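Local coordinates for protein sortase B (PDB 5JCV) that cleaves the C-terminal sorting signal of surface proteins and, through a thioester-linked intermediate, attaches them covalently to the bacterial cell wall, at residues Val110-Tyr116 / Met177-Leu183; Thr118-Tyr124 / Lys174-Val178. All coordinates share one frame. Residues are numbered along the deposited sequence.

Interaction 1: Val110-Tyr116 / Met177-Leu183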
ATOM      1  N   VAL A 110       2.487  18.152   2.713  1.00 64.88           N
ATOM      2  CA  VAL A 110       2.307  18.938   1.519  1.00 59.58           C
ATOM      3  C   VAL A 110       2.207  20.398   1.895  1.00 58.28           C
ATOM      4  O   VAL A 110       1.458  20.752   2.801  1.00 59.16           O
ATOM      5  CB  VAL A 110       1.014  18.521   0.803  1.00 60.79           C
ATOM      6  CG1 VAL A 110       0.876  19.308  -0.488  1.00 61.72           C
ATOM      7  CG2 VAL A 110       1.011  17.016   0.501  1.00 58.59           C
ATOM      8  N   GLU A 111       2.933  21.227   1.159  1.00 56.27           N
ATOM      9  CA  GLU A 111       3.019  22.650   1.388  1.00 58.73           C
ATOM     10  C   GLU A 111       2.134  23.407   0.381  1.00 60.75           C
ATOM     11  O   GLU A 111       2.475  23.546  -0.815  1.00 55.95           O
ATOM     12  CB  GLU A 111       4.487  23.081   1.227  1.00 62.74           C
ATOM     13  CG  GLU A 111       4.904  24.180   2.166  1.00 69.86           C
ATOM     14  CD  GLU A 111       6.341  24.679   1.974  1.00 73.21           C
ATOM     15  OE1 GLU A 111       7.222  23.961   1.415  1.00 70.23           O
ATOM     16  OE2 GLU A 111       6.579  25.832   2.428  1.00 75.43           O
ATOM     17  N   ILE A 112       1.017  23.929   0.868  1.00 56.06           N
ATOM     18  CA  ILE A 112       0.048  24.599   0.017  1.00 55.16           C
ATOM     19  C   ILE A 112       0.608  25.894  -0.582  1.00 55.71           C
ATOM     20  O   ILE A 112       1.157  26.739   0.122  1.00 57.19           O
ATOM     21  CB  ILE A 112      -1.226  24.925   0.819  1.00 53.41           C
ATOM     22  CG1 ILE A 112      -1.962  23.635   1.179  1.00 52.76           C
ATOM     23  CG2 ILE A 112      -2.145  25.838   0.019  1.00 53.61           C
ATOM     24  CD1 ILE A 112      -2.867  23.771   2.392  1.00 52.26           C
ATOM     25  N   PHE A 113       0.447  26.044  -1.886  1.00 56.56           N
ATOM     26  CA  PHE A 113       0.892  27.233  -2.591  1.00 56.76           C
ATOM     27  C   PHE A 113      -0.192  27.933  -3.448  1.00 58.08           C
ATOM     28  O   PHE A 113       0.006  29.078  -3.866  1.00 57.62           O
ATOM     29  CB  PHE A 113       2.091  26.889  -3.450  1.00 59.05           C
ATOM     30  CG  PHE A 113       1.763  26.062  -4.664  1.00 61.01           C
ATOM     31  CD1 PHE A 113       1.447  26.669  -5.864  1.00 61.13           C
ATOM     32  CD2 PHE A 113       1.820  24.686  -4.618  1.00 59.00           C
ATOM     33  CE1 PHE A 113       1.146  25.914  -6.976  1.00 59.05           C
ATOM     34  CE2 PHE A 113       1.531  23.931  -5.732  1.00 59.21           C
ATOM     35  CZ  PHE A 113       1.191  24.546  -6.908  1.00 58.06           C
ATOM     36  N   ALA A 114      -1.329  27.274  -3.686  1.00 55.04           N
ATOM     37  CA  ALA A 114      -2.440  27.872  -4.469  1.00 54.42           C
ATOM     38  C   ALA A 114      -3.784  27.399  -3.981  1.00 49.60           C
ATOM     39  O   ALA A 114      -3.998  26.222  -3.715  1.00 51.92           O
ATOM     40  CB  ALA A 114      -2.310  27.537  -5.951  1.00 52.67           C
ATOM     41  N   VAL A 115      -4.704  28.336  -3.924  1.00 50.40           N
ATOM     42  CA  VAL A 115      -6.068  28.117  -3.418  1.00 48.17           C
ATOM     43  C   VAL A 115      -7.034  28.910  -4.320  1.00 47.84           C
ATOM     44  O   VAL A 115      -6.838  30.094  -4.514  1.00 49.98           O
ATOM     45  CB  VAL A 115      -6.148  28.643  -1.980  1.00 48.36           C
ATOM     46  CG1 VAL A 115      -7.569  28.727  -1.492  1.00 48.54           C
ATOM     47  CG2 VAL A 115      -5.275  27.821  -1.049  1.00 49.33           C
ATOM     48  N   TYR A 116      -8.059  28.273  -4.879  1.00 47.32           N
ATOM     49  CA  TYR A 116      -9.067  29.024  -5.651  1.00 48.41           C
ATOM     50  C   TYR A 116     -10.325  28.219  -5.838  1.00 47.45           C
ATOM     51  O   TYR A 116     -10.338  26.997  -5.612  1.00 47.07           O
ATOM     52  CB  TYR A 116      -8.523  29.443  -7.031  1.00 48.39           C
ATOM     53  CG  TYR A 116      -7.808  28.344  -7.770  1.00 48.51           C
ATOM     54  CD1 TYR A 116      -8.494  27.509  -8.625  1.00 49.67           C
ATOM     55  CD2 TYR A 116      -6.426  28.111  -7.573  1.00 52.19           C
ATOM     56  CE1 TYR A 116      -7.837  26.483  -9.304  1.00 52.04           C
ATOM     57  CE2 TYR A 116      -5.765  27.089  -8.226  1.00 51.95           C
ATOM     58  CZ  TYR A 116      -6.491  26.274  -9.082  1.00 51.52           C
ATOM     59  OH  TYR A 116      -5.877  25.278  -9.744  1.00 53.97           O
HETATM   60  N   MSE A 177     -13.937  23.760  -5.402  1.00 46.69           N
HETATM   61  CA  MSE A 177     -12.905  24.330  -4.562  1.00 48.51           C
HETATM   62  C   MSE A 177     -11.639  23.533  -4.815  1.00 45.90           C
HETATM   63  O   MSE A 177     -11.671  22.321  -4.951  1.00 46.55           O
HETATM   64  CB  MSE A 177     -13.427  24.243  -3.130  1.00 48.17           C
HETATM   65  CG  MSE A 177     -12.428  24.811  -2.166  1.00 50.93           C
HETATM   66 SE   MSE A 177     -12.463  26.763  -2.392  0.66 51.08          SE
HETATM   67  CE  MSE A 177     -10.603  26.985  -1.922  1.00 51.30           C
ATOM     68  N   VAL A 178     -10.516  24.219  -4.913  1.00 45.06           N
ATOM     69  CA  VAL A 178      -9.265  23.573  -5.299  1.00 47.62           C
ATOM     70  C   VAL A 178      -8.141  24.060  -4.403  1.00 49.22           C
ATOM     71  O   VAL A 178      -8.008  25.242  -4.184  1.00 50.52           O
ATOM     72  CB  VAL A 178      -8.879  23.871  -6.753  1.00 44.42           C
ATOM     73  CG1 VAL A 178      -7.558  23.174  -7.085  1.00 48.25           C
ATOM     74  CG2 VAL A 178      -9.962  23.408  -7.695  1.00 44.47           C
ATOM     75  N   ILE A 179      -7.342  23.131  -3.917  1.00 45.95           N
ATOM     76  CA  ILE A 179      -6.158  23.430  -3.116  1.00 50.50           C
ATOM     77  C   ILE A 179      -5.029  22.693  -3.791  1.00 49.39           C
ATOM     78  O   ILE A 179      -5.178  21.521  -4.122  1.00 52.68           O
ATOM     79  CB  ILE A 179      -6.317  22.839  -1.702  1.00 52.93           C
ATOM     80  CG1 ILE A 179      -7.566  23.420  -1.062  1.00 54.04           C
ATOM     81  CG2 ILE A 179      -5.119  23.093  -0.823  1.00 53.25           C
ATOM     82  CD1 ILE A 179      -7.485  24.900  -0.836  1.00 57.07           C
ATOM     83  N   GLN A 180      -3.932  23.384  -4.047  1.00 46.85           N
ATOM     84  CA  GLN A 180      -2.763  22.746  -4.582  1.00 49.50           C
ATOM     85  C   GLN A 180      -1.486  22.970  -3.736  1.00 52.02           C
ATOM     86  O   GLN A 180      -1.233  24.062  -3.215  1.00 53.47           O
ATOM     87  CB  GLN A 180      -2.563  23.232  -5.990  1.00 50.01           C
ATOM     88  CG  GLN A 180      -3.743  22.923  -6.868  1.00 47.15           C
ATOM     89  CD  GLN A 180      -3.481  23.364  -8.262  1.00 47.94           C
ATOM     90  OE1 GLN A 180      -3.411  24.560  -8.509  1.00 49.93           O
ATOM     91  NE2 GLN A 180      -3.294  22.405  -9.186  1.00 48.34           N
ATOM     92  N   GLY A 181      -0.713  21.909  -3.574  1.00 50.72           N
ATOM     93  CA  GLY A 181       0.415  21.961  -2.695  1.00 54.67           C
ATOM     94  C   GLY A 181       1.627  21.261  -3.281  1.00 60.11           C
ATOM     95  O   GLY A 181       1.486  20.372  -4.113  1.00 56.76           O
ATOM     96  N   LYS A 182       2.805  21.672  -2.824  1.00 61.68           N
ATOM     97  CA  LYS A 182       4.082  21.090  -3.237  1.00 70.40           C
ATOM     98  C   LYS A 182       4.397  19.810  -2.451  1.00 66.92           C
ATOM     99  O   LYS A 182       4.325  19.808  -1.238  1.00 66.12           O
ATOM    100  CB  LYS A 182       5.190  22.127  -2.994  1.00 79.06           C
ATOM    101  CG  LYS A 182       6.614  21.683  -3.307  1.00 87.29           C
ATOM    102  CD  LYS A 182       7.631  22.646  -2.717  1.00 91.95           C
ATOM    103  CE  LYS A 182       7.777  23.884  -3.587  1.00 95.89           C
ATOM    104  NZ  LYS A 182       8.747  24.850  -2.996  1.00 96.95           N
ATOM    105  N   LEU A 183       4.724  18.726  -3.143  1.00 69.00           N
ATOM    106  CA  LEU A 183       5.283  17.538  -2.481  1.00 78.40           C
ATOM    107  C   LEU A 183       6.671  17.792  -1.951  1.00 75.61           C
ATOM    108  O   LEU A 183       7.456  18.569  -2.482  1.00 75.75           O
ATOM    109  CB  LEU A 183       5.381  16.331  -3.411  1.00 82.43           C
ATOM    110  CG  LEU A 183       4.089  15.548  -3.613  1.00 84.82           C
ATOM    111  CD1 LEU A 183       4.429  14.194  -4.232  1.00 90.66           C
ATOM    112  CD2 LEU A 183       3.344  15.374  -2.296  1.00 79.38           C
ATOM    113  OXT LEU A 183       7.008  17.190  -0.957  1.00 74.88           O
TER
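This is an antiparallel pairing of two neighbouring strands, 107-118 and 176-182, in the buried beta-barrel wall of the sortase domain, part of a longer membrane protein. The ladder is interrupted by a classic beta bulge: Phe113 N and Ala114 N both donate to Gln180 O, at 2.9 and 3.2 Å, so the register shifts by one residue between Ile112 and Ala114. On one side of the bulge Glu111 and Lys182 form a hydrogen-bonded pair, with Lys182 N to Glu111 O at 2.8 Å. On the other, Gln180 N reaches Ala114 O at 2.9 Å and Val178 N reaches Tyr116 O at 2.9 Å. Where Ile112 meets Gly181 the CA atoms come within 3.8 Å; a CB on Gly181 would lie only 2.4 Å from Val110 CG1, so a residue without a side chain fits this crowded spot.

Ile112, Val115 and Ile179 share one face of the sheet, where branched aliphatic chains pack tightly (Ile112 CG1 to Ile179 CG2 3.8 Å, Val115 CG2 to Ile179 CD1 3.7 Å). The other face, carrying Tyr116, Val178 and Gln180, lies under helix 132-145. There the Tyr116 ring makes a CH-pi contact with Val178 CB, 4.2 Å from its centroid, and Tyr116 OH donates to Gln180 OE1 at 2.8 Å. Gln180 NE2 is hydrogen-bonded in turn to Tyr138 OH and Thr162 OG1. Lys182 NZ is hydrogen-bonded to Lys153 O. The chemistry implies a wall that is apolar on the Ile112 face, while its helix-covered face can bury an amide and a phenol because their polar ends have partners.

Interaction 2: Thr118-Tyr124 / Lys174-Val178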
ATOM      1  N   THR A 118     -13.216  27.485  -8.868  1.00 51.85           N
ATOM      2  CA  THR A 118     -13.361  27.588 -10.303  1.00 59.95           C
ATOM      3  C   THR A 118     -14.622  26.871 -10.759  1.00 64.12           C
ATOM      4  O   THR A 118     -14.903  25.747 -10.297  1.00 60.21           O
ATOM      5  CB  THR A 118     -12.171  26.921 -10.988  1.00 58.40           C
ATOM      6  OG1 THR A 118     -12.314  27.044 -12.413  1.00 59.67           O
ATOM      7  CG2 THR A 118     -12.097  25.442 -10.569  1.00 54.37           C
ATOM      8  N   THR A 119     -15.336  27.516 -11.684  1.00 67.80           N
ATOM      9  CA  THR A 119     -16.629  27.046 -12.234  1.00 68.26           C
ATOM     10  C   THR A 119     -16.497  26.422 -13.659  1.00 68.24           C
ATOM     11  O   THR A 119     -17.117  25.396 -13.949  1.00 71.05           O
ATOM     12  CB  THR A 119     -17.632  28.232 -12.262  1.00 70.69           C
ATOM     13  OG1 THR A 119     -16.928  29.435 -12.610  1.00 77.20           O
ATOM     14  CG2 THR A 119     -18.253  28.479 -10.904  1.00 69.27           C
ATOM     15  N   THR A 120     -15.688  27.039 -14.531  1.00 65.06           N
ATOM     16  CA  THR A 120     -15.569  26.623 -15.950  1.00 63.75           C
ATOM     17  C   THR A 120     -14.118  26.499 -16.499  1.00 62.78           C
ATOM     18  O   THR A 120     -13.884  26.049 -17.616  1.00 64.57           O
ATOM     19  CB  THR A 120     -16.325  27.631 -16.865  1.00 62.77           C
ATOM     20  OG1 THR A 120     -15.752  28.948 -16.747  1.00 61.22           O
ATOM     21  CG2 THR A 120     -17.813  27.663 -16.526  1.00 64.18           C
ATOM     22  N   ASP A 121     -13.146  26.954 -15.743  1.00 60.95           N
ATOM     23  CA  ASP A 121     -11.773  26.887 -16.182  1.00 65.79           C
ATOM     24  C   ASP A 121     -11.099  25.742 -15.434  1.00 65.86           C
ATOM     25  O   ASP A 121     -10.722  25.892 -14.257  1.00 64.07           O
ATOM     26  CB  ASP A 121     -11.099  28.184 -15.854  1.00 68.31           C
ATOM     27  CG  ASP A 121      -9.643  28.168 -16.185  1.00 75.38           C
ATOM     28  OD1 ASP A 121      -8.996  29.157 -15.780  1.00 72.23           O
ATOM     29  OD2 ASP A 121      -9.167  27.193 -16.834  1.00 76.94           O
ATOM     30  N   PHE A 122     -11.002  24.601 -16.110  1.00 62.06           N
ATOM     31  CA  PHE A 122     -10.547  23.343 -15.511  1.00 63.59           C
ATOM     32  C   PHE A 122      -9.125  22.981 -15.974  1.00 56.96           C
ATOM     33  O   PHE A 122      -8.718  21.828 -15.958  1.00 51.56           O
ATOM     34  CB  PHE A 122     -11.532  22.189 -15.854  1.00 68.85           C
ATOM     35  CG  PHE A 122     -12.860  22.224 -15.100  1.00 70.75           C
ATOM     36  CD1 PHE A 122     -13.089  23.068 -14.009  1.00 71.13           C
ATOM     37  CD2 PHE A 122     -13.887  21.374 -15.491  1.00 78.20           C
ATOM     38  CE1 PHE A 122     -14.314  23.062 -13.332  1.00 69.80           C
ATOM     39  CE2 PHE A 122     -15.104  21.369 -14.825  1.00 81.14           C
ATOM     40  CZ  PHE A 122     -15.312  22.207 -13.736  1.00 75.65           C
ATOM     41  N   TYR A 123      -8.378  23.984 -16.391  1.00 56.55           N
ATOM     42  CA  TYR A 123      -7.009  23.811 -16.779  1.00 58.20           C
ATOM     43  C   TYR A 123      -6.212  22.983 -15.730  1.00 57.34           C
ATOM     44  O   TYR A 123      -5.384  22.122 -16.063  1.00 58.26           O
ATOM     45  CB  TYR A 123      -6.423  25.199 -16.944  1.00 62.32           C
ATOM     46  CG  TYR A 123      -5.027  25.187 -17.437  1.00 75.37           C
ATOM     47  CD1 TYR A 123      -4.761  25.069 -18.805  1.00 80.77           C
ATOM     48  CD2 TYR A 123      -3.951  25.268 -16.556  1.00 83.55           C
ATOM     49  CE1 TYR A 123      -3.470  25.049 -19.290  1.00 80.92           C
ATOM     50  CE2 TYR A 123      -2.649  25.247 -17.039  1.00 87.77           C
ATOM     51  CZ  TYR A 123      -2.427  25.143 -18.413  1.00 85.00           C
ATOM     52  OH  TYR A 123      -1.160  25.122 -18.928  1.00 97.78           O
ATOM     53  N   TYR A 124      -6.493  23.232 -14.457  1.00 52.52           N
ATOM     54  CA  TYR A 124      -5.803  22.587 -13.349  1.00 50.49           C
ATOM     55  C   TYR A 124      -5.850  21.063 -13.347  1.00 52.13           C
ATOM     56  O   TYR A 124      -5.066  20.434 -12.618  1.00 53.42           O
ATOM     57  CB  TYR A 124      -6.379  23.089 -12.008  1.00 50.72           C
ATOM     58  CG  TYR A 124      -7.672  22.439 -11.565  1.00 49.01           C
ATOM     59  CD1 TYR A 124      -7.648  21.318 -10.762  1.00 51.66           C
ATOM     60  CD2 TYR A 124      -8.905  22.937 -11.942  1.00 51.25           C
ATOM     61  CE1 TYR A 124      -8.808  20.721 -10.322  1.00 53.94           C
ATOM     62  CE2 TYR A 124     -10.086  22.352 -11.497  1.00 48.93           C
ATOM     63  CZ  TYR A 124     -10.027  21.233 -10.695  1.00 50.55           C
ATOM     64  OH  TYR A 124     -11.153  20.578 -10.233  1.00 48.28           O
ATOM     65  N   LYS A 174     -21.829  25.657  -6.957  1.00 75.41           N
ATOM     66  CA  LYS A 174     -21.599  25.860  -8.384  1.00 80.72           C
ATOM     67  C   LYS A 174     -20.105  25.563  -8.776  1.00 77.63           C
ATOM     68  O   LYS A 174     -19.811  24.670  -9.581  1.00 73.04           O
ATOM     69  CB  LYS A 174     -22.009  27.308  -8.752  1.00 88.77           C
ATOM     70  CG  LYS A 174     -22.756  27.462 -10.079  1.00 95.14           C
ATOM     71  CD  LYS A 174     -21.974  26.909 -11.271  1.00100.53           C
ATOM     72  CE  LYS A 174     -22.470  27.493 -12.595  1.00101.87           C
ATOM     73  NZ  LYS A 174     -21.977  26.756 -13.807  1.00100.02           N
ATOM     74  N   GLY A 175     -19.174  26.335  -8.212  1.00 67.46           N
ATOM     75  CA  GLY A 175     -17.752  26.139  -8.466  1.00 62.98           C
ATOM     76  C   GLY A 175     -17.164  25.001  -7.625  1.00 61.44           C
ATOM     77  O   GLY A 175     -17.652  24.701  -6.537  1.00 60.53           O
ATOM     78  N   ARG A 176     -16.144  24.342  -8.160  1.00 51.22           N
ATOM     79  CA  ARG A 176     -15.284  23.482  -7.377  1.00 49.29           C
ATOM     80  C   ARG A 176     -14.328  24.317  -6.537  1.00 49.26           C
ATOM     81  O   ARG A 176     -13.967  25.421  -6.912  1.00 48.02           O
ATOM     82  CB  ARG A 176     -14.454  22.612  -8.279  1.00 49.86           C
ATOM     83  CG  ARG A 176     -15.292  21.709  -9.164  1.00 50.82           C
ATOM     84  CD  ARG A 176     -14.328  20.965 -10.066  1.00 52.22           C
ATOM     85  NE  ARG A 176     -15.022  19.983 -10.879  1.00 50.63           N
ATOM     86  CZ  ARG A 176     -14.416  19.135 -11.702  1.00 49.54           C
ATOM     87  NH1 ARG A 176     -13.088  19.140 -11.841  1.00 48.09           N
ATOM     88  NH2 ARG A 176     -15.156  18.293 -12.398  1.00 51.42           N
HETATM   89  N   MSE A 177     -13.937  23.760  -5.402  1.00 46.69           N
HETATM   90  CA  MSE A 177     -12.905  24.330  -4.562  1.00 48.51           C
HETATM   91  C   MSE A 177     -11.639  23.533  -4.815  1.00 45.90           C
HETATM   92  O   MSE A 177     -11.671  22.321  -4.951  1.00 46.55           O
HETATM   93  CB  MSE A 177     -13.427  24.243  -3.130  1.00 48.17           C
HETATM   94  CG  MSE A 177     -12.428  24.811  -2.166  1.00 50.93           C
HETATM   95 SE   MSE A 177     -12.463  26.763  -2.392  0.66 51.08          SE
HETATM   96  CE  MSE A 177     -10.603  26.985  -1.922  1.00 51.30           C
ATOM     97  N   VAL A 178     -10.516  24.219  -4.913  1.00 45.06           N
ATOM     98  CA  VAL A 178      -9.265  23.573  -5.299  1.00 47.62           C
ATOM     99  C   VAL A 178      -8.141  24.060  -4.403  1.00 49.22           C
ATOM    100  O   VAL A 178      -8.008  25.242  -4.184  1.00 50.52           O
ATOM    101  CB  VAL A 178      -8.879  23.871  -6.753  1.00 44.42           C
ATOM    102  CG1 VAL A 178      -7.558  23.174  -7.085  1.00 48.25           C
ATOM    103  CG2 VAL A 178      -9.962  23.408  -7.695  1.00 44.47           C
TER
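The guanidinium of Arg176 lies flat on the ring of Phe122, centres 4.1 Å apart and planes inclined by 17°, a cation-pi stack with Arg176 CZ above the ring face. Both groups are planar, so they can stack face to face: the phenylalanine offers its pi cloud to the charge, while the edge of the guanidinium stays available for hydrogen bonds. Arg176 NH1 donates there to Tyr124 OH at 2.9 Å, and that hydroxyl is also hydrogen-bonded to Ser164 OG, which ties the loop to strand 160-165. The Tyr124 ring rests on Val178, whose CG2 sits 3.9 Å from the centroid over the face, a CH-pi contact.

The backbone holds the arginine in place. Thr118, the last residue of strand 107-118, forms a hydrogen-bonded antiparallel pair with Arg176, Thr118 N to Arg176 O at 2.9 Å and Arg176 N to Thr118 O at 2.8 Å. Just past this pair the backbones come closest, Thr119 CA and Gly175 CA lying 4.0 Å apart; a CB on Gly175 would sit a tight 3.2 Å from Thr119 CG2, so glycine eases the approach. The loop doubles back so that Phe122 and Tyr124 reach the arginine, and Thr118 OG1 steadies this turn by donating to Asp121 O at 2.7 Å.

Arg176 touches Cys166, which directly follows strand 160-165 and closes the TLXTC sortase signature begun by Thr162. An arginine at the start of one barrel strand, beside a cysteine following its neighbour, is the layout of the sortase active site, consistent with Arg176 and Cys166 belonging to it.

Overall arrangement
Interactions 1 and 2 are successive parts of one strand pairing, both using strand 176-182 against strand 107-118 or the loop that follows it, and sharing Met177 and Val178. Interaction 1 is largely buried, about 9 Å from the centre of the chain, and depends on a long backbone ladder and apolar packing, with one buried phenol-amide hydrogen bond. Interaction 2, at about 13 Å, is only partly buried: a single bridge remains, and a charged side chain with aromatic partners does much of the work. Their centres are about 14 Å apart, yet they meet where Tyr116 OH packs on Tyr124 CB at 3.2 Å, joining the barrel wall to the loop before helix 132-145.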